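Local structure of vesicular integral-membrane protein VIP36 (Canis lupus familiaris, 2DUR) at residues A[39-53]-A[207-221]. The protein acts as an intracellular cargo lectin of the early secretory pathway, binding high-mannose glycans with calcium and helping to transport and sort the glycoproteins that carry them. Numbering follows the deposited sequence. Where two conformers were deposited one is given.
With MAN (alpha-D-mannopyranose), chain C; MAN (alpha-D-mannopyranose), chain B.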
loop_
_atom_site.group_PDB
_atom_site.type_symbol
_atom_site.label_atom_id
_atom_site.label_comp_id
_atom_site.label_asym_id
_atom_site.label_seq_id
_atom_site.Cartn_x
_atom_site.Cartn_y
_atom_site.Cartn_z
ATOM N N TYR A 39 0.277 -8.016 -15.788
ATOM C CA TYR A 39 0.076 -7.034 -14.725
ATOM C C TYR A 39 -1.386 -6.937 -14.355
ATOM O O TYR A 39 -2.257 -7.297 -15.141
ATOM C CB TYR A 39 0.594 -5.632 -15.119
ATOM C CG TYR A 39 0.038 -5.063 -16.414
ATOM C CD1 TYR A 39 -1.246 -4.499 -16.466
ATOM C CD2 TYR A 39 0.793 -5.091 -17.593
ATOM C CE1 TYR A 39 -1.762 -3.973 -17.653
ATOM C CE2 TYR A 39 0.281 -4.572 -18.786
ATOM C CZ TYR A 39 -0.987 -4.019 -18.812
ATOM O OH TYR A 39 -1.490 -3.512 -19.994
ATOM N N VAL A 40 -1.628 -6.459 -13.140
ATOM C CA VAL A 40 -2.961 -6.032 -12.724
ATOM C C VAL A 40 -2.972 -4.512 -12.876
ATOM O O VAL A 40 -2.059 -3.831 -12.405
ATOM C CB VAL A 40 -3.221 -6.459 -11.274
ATOM C CG1 VAL A 40 -4.528 -5.827 -10.742
ATOM C CG2 VAL A 40 -3.286 -7.978 -11.191
ATOM N N ARG A 41 -3.955 -3.961 -13.586
ATOM C CA ARG A 41 -3.977 -2.527 -13.775
ATOM C C ARG A 41 -5.142 -1.994 -12.973
ATOM O O ARG A 41 -6.284 -2.245 -13.330
ATOM C CB ARG A 41 -4.153 -2.168 -15.260
ATOM C CG ARG A 41 -4.297 -0.671 -15.526
ATOM C CD ARG A 41 -3.981 -0.332 -16.986
ATOM N NE ARG A 41 -2.542 -0.487 -17.188
ATOM C CZ ARG A 41 -1.928 -0.480 -18.369
ATOM N NH1 ARG A 41 -2.626 -0.322 -19.495
ATOM N NH2 ARG A 41 -0.599 -0.639 -18.422
ATOM N N LEU A 42 -4.837 -1.273 -11.888
ATOM C CA LEU A 42 -5.874 -0.749 -11.007
ATOM C C LEU A 42 -6.701 0.341 -11.687
ATOM O O LEU A 42 -7.931 0.382 -11.516
ATOM C CB LEU A 42 -5.246 -0.212 -9.720
ATOM C CG LEU A 42 -4.463 -1.256 -8.903
ATOM C CD1 LEU A 42 -3.714 -0.542 -7.763
ATOM C CD2 LEU A 42 -5.383 -2.297 -8.357
ATOM N N THR A 43 -6.033 1.247 -12.390
ATOM C CA THR A 43 -6.723 2.231 -13.245
ATOM C C THR A 43 -5.981 2.356 -14.567
ATOM O O THR A 43 -4.756 2.271 -14.584
ATOM C CB THR A 43 -6.799 3.641 -12.618
ATOM O OG1 THR A 43 -5.500 4.261 -12.604
ATOM C CG2 THR A 43 -7.418 3.615 -11.206
ATOM N N PRO A 44 -6.726 2.612 -15.664
ATOM C CA PRO A 44 -6.065 3.048 -16.871
ATOM C C PRO A 44 -5.771 4.540 -16.760
ATOM O O PRO A 44 -6.163 5.203 -15.770
ATOM C CB PRO A 44 -7.134 2.837 -17.929
ATOM C CG PRO A 44 -8.432 3.119 -17.191
ATOM C CD PRO A 44 -8.198 2.632 -15.800
ATOM N N ASP A 45 -5.111 5.074 -17.788
ATOM C CA ASP A 45 -4.762 6.478 -17.878
ATOM C C ASP A 45 -5.989 7.237 -18.387
ATOM O O ASP A 45 -5.964 7.882 -19.442
ATOM C CB ASP A 45 -3.530 6.644 -18.807
ATOM C CG ASP A 45 -2.889 8.007 -18.748
ATOM O OD1 ASP A 45 -3.322 8.892 -17.972
ATOM O OD2 ASP A 45 -1.893 8.209 -19.513
ATOM N N GLU A 46 -7.075 7.110 -17.632
ATOM C CA GLU A 46 -8.342 7.767 -17.950
ATOM C C GLU A 46 -8.869 8.406 -16.677
ATOM O O GLU A 46 -8.483 8.010 -15.563
ATOM C CB GLU A 46 -9.344 6.735 -18.459
ATOM C CG GLU A 46 -8.910 6.141 -19.804
ATOM C CD GLU A 46 -9.737 4.954 -20.251
ATOM O OE1 GLU A 46 -10.812 4.681 -19.670
ATOM O OE2 GLU A 46 -9.293 4.283 -21.211
ATOM N N ARG A 47 -9.774 9.368 -16.851
ATOM C CA ARG A 47 -10.240 10.175 -15.727
ATOM C C ARG A 47 -11.320 9.465 -14.921
ATOM O O ARG A 47 -12.033 8.593 -15.430
ATOM C CB ARG A 47 -10.730 11.533 -16.258
ATOM C CG ARG A 47 -9.589 12.362 -16.787
ATOM C CD ARG A 47 -10.021 13.705 -17.319
ATOM N NE ARG A 47 -10.981 13.527 -18.392
ATOM C CZ ARG A 47 -11.576 14.539 -19.016
ATOM N NH1 ARG A 47 -11.288 15.787 -18.683
ATOM N NH2 ARG A 47 -12.450 14.287 -19.970
ATOM N N SER A 48 -11.413 9.854 -13.647
ATOM C CA SER A 48 -12.487 9.415 -12.752
ATOM C C SER A 48 -12.619 7.900 -12.658
ATOM O O SER A 48 -13.704 7.337 -12.854
ATOM C CB SER A 48 -13.821 10.079 -13.146
ATOM O OG SER A 48 -13.693 11.486 -13.012
ATOM N N LYS A 49 -11.502 7.241 -12.324
ATOM C CA LYS A 49 -11.472 5.790 -12.119
ATOM C C LYS A 49 -11.033 5.469 -10.691
ATOM O O LYS A 49 -10.248 6.212 -10.094
ATOM C CB LYS A 49 -10.494 5.106 -13.087
ATOM C CG LYS A 49 -10.759 5.392 -14.579
ATOM C CD LYS A 49 -11.950 4.600 -15.088
ATOM C CE LYS A 49 -12.258 4.987 -16.531
ATOM N NZ LYS A 49 -13.596 4.505 -16.943
ATOM N N GLU A 50 -11.568 4.378 -10.162
ATOM C CA GLU A 50 -11.134 3.854 -8.863
ATOM C C GLU A 50 -11.136 2.347 -8.925
ATOM O O GLU A 50 -12.151 1.732 -9.264
ATOM C CB GLU A 50 -12.058 4.359 -7.754
ATOM C CG GLU A 50 -11.807 5.846 -7.489
ATOM C CD GLU A 50 -12.812 6.531 -6.581
ATOM O OE1 GLU A 50 -13.855 5.945 -6.215
ATOM O OE2 GLU A 50 -12.546 7.705 -6.255
ATOM N N GLY A 51 -9.986 1.740 -8.606
ATOM C CA GLY A 51 -9.900 0.274 -8.684
ATOM C C GLY A 51 -9.141 -0.252 -7.491
ATOM O O GLY A 51 -8.298 0.452 -6.948
ATOM N N SER A 52 -9.435 -1.477 -7.085
ATOM C CA SER A 52 -8.713 -2.067 -5.965
ATOM C C SER A 52 -8.564 -3.565 -6.165
ATOM O O SER A 52 -9.227 -4.158 -7.031
ATOM C CB SER A 52 -9.449 -1.778 -4.657
ATOM O OG SER A 52 -10.661 -2.511 -4.540
ATOM N N ILE A 53 -7.686 -4.158 -5.356
ATOM C CA ILE A 53 -7.564 -5.611 -5.227
ATOM C C ILE A 53 -7.469 -5.904 -3.727
ATOM O O ILE A 53 -6.885 -5.119 -2.954
ATOM C CB ILE A 53 -6.324 -6.199 -5.987
ATOM C CG1 ILE A 53 -5.005 -5.544 -5.545
ATOM C CG2 ILE A 53 -6.492 -6.071 -7.501
ATOM C CD1 ILE A 53 -3.769 -6.251 -6.113
ATOM N N ALA A 207 -4.628 -3.252 -2.350
ATOM C CA ALA A 207 -3.981 -2.146 -3.059
ATOM C C ALA A 207 -5.092 -1.473 -3.850
ATOM O O ALA A 207 -6.025 -2.142 -4.305
ATOM C CB ALA A 207 -2.859 -2.632 -4.017
ATOM N N SER A 208 -4.982 -0.159 -3.996
ATOM C CA SER A 208 -5.964 0.586 -4.762
ATOM C C SER A 208 -5.333 1.784 -5.439
ATOM O O SER A 208 -4.207 2.205 -5.136
ATOM C CB SER A 208 -7.141 1.006 -3.854
ATOM O OG SER A 208 -6.692 1.922 -2.860
ATOM N N ALA A 209 -6.056 2.333 -6.405
ATOM C CA ALA A 209 -5.599 3.550 -7.040
ATOM C C ALA A 209 -6.781 4.358 -7.495
ATOM O O ALA A 209 -7.868 3.822 -7.683
ATOM C CB ALA A 209 -4.691 3.240 -8.246
ATOM N N GLY A 210 -6.546 5.653 -7.652
ATOM C CA GLY A 210 -7.608 6.533 -8.121
ATOM C C GLY A 210 -7.057 7.530 -9.123
ATOM O O GLY A 210 -5.878 7.891 -9.084
ATOM N N THR A 211 -7.944 7.959 -10.030
ATOM C CA THR A 211 -7.699 9.075 -10.960
ATOM C C THR A 211 -8.914 10.001 -10.820
ATOM O O THR A 211 -10.008 9.527 -10.506
ATOM C CB THR A 211 -7.580 8.585 -12.445
ATOM O OG1 THR A 211 -8.770 7.903 -12.830
ATOM C CG2 THR A 211 -6.395 7.614 -12.578
ATOM N N GLY A 212 -8.697 11.298 -11.032
ATOM C CA GLY A 212 -9.778 12.308 -10.942
ATOM C C GLY A 212 -9.806 13.048 -12.256
ATOM O O GLY A 212 -10.015 12.435 -13.305
ATOM N N ASP A 213 -9.615 14.363 -12.198
ATOM C CA ASP A 213 -9.494 15.175 -13.418
ATOM C C ASP A 213 -8.163 14.880 -14.101
ATOM O O ASP A 213 -7.974 15.269 -15.274
ATOM C CB ASP A 213 -9.558 16.657 -13.080
ATOM C CG ASP A 213 -10.919 17.078 -12.557
ATOM O OD1 ASP A 213 -11.922 16.448 -12.940
ATOM O OD2 ASP A 213 -10.962 18.049 -11.774
ATOM N N LEU A 214 -7.253 14.247 -13.351
ATOM C CA LEU A 214 -5.922 13.824 -13.854
ATOM C C LEU A 214 -5.788 12.332 -13.705
ATOM O O LEU A 214 -6.430 11.722 -12.848
ATOM C CB LEU A 214 -4.825 14.541 -13.065
ATOM C CG LEU A 214 -4.866 16.073 -13.099
ATOM C CD1 LEU A 214 -3.802 16.658 -12.192
ATOM C CD2 LEU A 214 -4.715 16.568 -14.547
ATOM N N SER A 215 -4.946 11.722 -14.533
ATOM C CA SER A 215 -4.922 10.285 -14.569
ATOM C C SER A 215 -3.491 9.759 -14.763
ATOM O O SER A 215 -2.544 10.536 -14.930
ATOM C CB SER A 215 -5.854 9.759 -15.664
ATOM O OG SER A 215 -5.361 10.122 -16.943
ATOM N N ASP A 216 -3.389 8.442 -14.688
ATOM C CA ASP A 216 -2.154 7.669 -14.920
ATOM C C ASP A 216 -2.553 6.204 -14.929
ATOM O O ASP A 216 -3.563 5.786 -14.338
ATOM C CB ASP A 216 -1.134 7.830 -13.770
ATOM C CG ASP A 216 -0.007 8.779 -14.074
ATOM O OD1 ASP A 216 0.353 9.023 -15.261
ATOM O OD2 ASP A 216 0.581 9.274 -13.083
ATOM N N ASN A 217 -1.741 5.381 -15.573
ATOM C CA ASN A 217 -1.866 3.958 -15.356
ATOM C C ASN A 217 -1.257 3.653 -14.001
ATOM O O ASN A 217 -0.159 4.112 -13.717
ATOM C CB ASN A 217 -1.058 3.181 -16.393
ATOM C CG ASN A 217 -1.590 3.363 -17.797
ATOM O OD1 ASN A 217 -2.670 2.852 -18.126
ATOM N ND2 ASN A 217 -0.827 4.081 -18.634
ATOM N N HIS A 218 -1.994 2.912 -13.181
ATOM C CA HIS A 218 -1.490 2.437 -11.879
ATOM C C HIS A 218 -1.510 0.919 -11.906
ATOM O O HIS A 218 -2.550 0.309 -11.758
ATOM C CB HIS A 218 -2.377 2.995 -10.730
ATOM C CG HIS A 218 -2.364 4.487 -10.637
ATOM N ND1 HIS A 218 -3.403 5.277 -11.098
ATOM C CD2 HIS A 218 -1.470 5.337 -10.083
ATOM C CE1 HIS A 218 -3.110 6.550 -10.891
ATOM N NE2 HIS A 218 -1.946 6.613 -10.268
ATOM N N ASP A 219 -0.330 0.305 -12.123
ATOM C CA ASP A 219 -0.239 -1.152 -12.249
ATOM C C ASP A 219 0.429 -1.815 -11.038
ATOM O O ASP A 219 1.360 -1.263 -10.459
ATOM C CB ASP A 219 0.592 -1.557 -13.475
ATOM C CG ASP A 219 0.020 -1.044 -14.783
ATOM O OD1 ASP A 219 -1.183 -0.724 -14.816
ATOM O OD2 ASP A 219 0.775 -0.990 -15.779
ATOM N N ILE A 220 -0.054 -3.002 -10.684
ATOM C CA ILE A 220 0.616 -3.874 -9.696
ATOM C C ILE A 220 1.045 -5.121 -10.450
ATOM O O ILE A 220 0.200 -5.845 -10.959
ATOM C CB ILE A 220 -0.332 -4.288 -8.540
ATOM C CG1 ILE A 220 -0.903 -3.053 -7.830
ATOM C CG2 ILE A 220 0.396 -5.211 -7.518
ATOM C CD1 ILE A 220 0.129 -2.166 -7.110
ATOM N N ILE A 221 2.360 -5.361 -10.531
ATOM C CA ILE A 221 2.854 -6.576 -11.205
ATOM C C ILE A 221 2.852 -7.752 -10.235
ATOM O O ILE A 221 2.395 -8.850 -10.561
ATOM C CB ILE A 221 4.242 -6.377 -11.823
ATOM C CG1 ILE A 221 4.201 -5.387 -12.993
ATOM C CG2 ILE A 221 4.813 -7.743 -12.318
ATOM C CD1 ILE A 221 4.183 -3.895 -12.612
HETATM C C1 MAN C . -10.196 16.462 -9.301
HETATM C C2 MAN C . -10.505 15.946 -7.898
HETATM C C3 MAN C . -9.219 15.834 -7.066
HETATM C C4 MAN C . -8.117 15.074 -7.820
HETATM C C5 MAN C . -7.866 15.825 -9.116
HETATM C C6 MAN C . -6.724 15.205 -9.922
HETATM O O1 MAN C . -10.002 17.873 -9.276
HETATM O O2 MAN C . -11.088 14.671 -8.009
HETATM O O3 MAN C . -9.507 15.219 -5.819
HETATM O O4 MAN C . -6.921 14.983 -7.079
HETATM O O5 MAN C . -9.080 15.760 -9.851
HETATM O O6 MAN C . -7.108 13.936 -10.408
HETATM C C1 MAN B . -12.484 14.728 -7.688
HETATM C C2 MAN B . -12.871 13.380 -7.096
HETATM C C3 MAN B . -12.729 12.315 -8.181
HETATM C C4 MAN B . -13.507 12.704 -9.440
HETATM C C5 MAN B . -13.162 14.130 -9.898
HETATM C C6 MAN B . -14.067 14.626 -11.030
HETATM O O2 MAN B . -14.209 13.485 -6.647
HETATM O O3 MAN B . -13.163 11.078 -7.671
HETATM O O4 MAN B . -13.214 11.777 -10.448
HETATM O O5 MAN B . -13.322 15.008 -8.802
HETATM O O6 MAN B . -13.844 16.013 -11.289
HETATM O O HOH W 1 -4.483 3.317 -20.032
HETATM O O HOH W 2 -9.402 16.824 -17.033
HETATM O O HOH W 3 -11.080 8.982 -8.007
#
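Strands 49-53 and 207-211 run antiparallel, their axes 4.7 Å apart at 173°, while Val40 and Arg41 pair with Ile220 and Asp219 in a second sheet. There the guanidinium of Arg41 meets the carboxylate of Asp219 side-on in a salt bridge, NE donating to OD1 (2.7 Å) and NH2 to OD2, each through a syn lone pair, with the two planes 13° apart. Asn217 OD1 sits toward the rim of one guanidinium face and Tyr39 OH toward that of the other, while the Asp219 carboxylate lies stacked against one face of the Tyr39 ring, OD2 displaced toward the rim. With CG anti to the backbone N (chi1 175°) and a bend at chi3, the Arg41 chain runs alongside Asp219. His73 hydrogen-bonds Asp219 OD2 through NE2 and Asn217 ND2 through O.

Between the sheets, Leu42 puts CB 3.8 Å from Ala209 CB and CD1 equally close to Ile220 CG1, joining both layers apolarly. Thr43 OG1 and His218 ND1 share an in-plane hydrogen bond (2.8 Å), either donating. Where the strands approach the loops, Thr211 OG1 donates to Glu46 O (2.8 Å) and accepts from Lys49 N (2.9 Å), so one hydroxyl ties down both sides of the turn bearing Ser48. Ser215 OG donates to Asp45 OD1 on its anti side.

Ser48 OG is hydrogen-bonded to O4 of the chain B mannose (2.6 Å). Asp213 spans both sugars: chain B O6 donates to OD1, chain C O1 to OD2, and Asp213 N donates to chain C O5. Paired loops joining two sheets thus form part of the mannose pocket in the lumenal domain's L-type lectin beta-sandwich, completed by Asp83, Asn118 and His142.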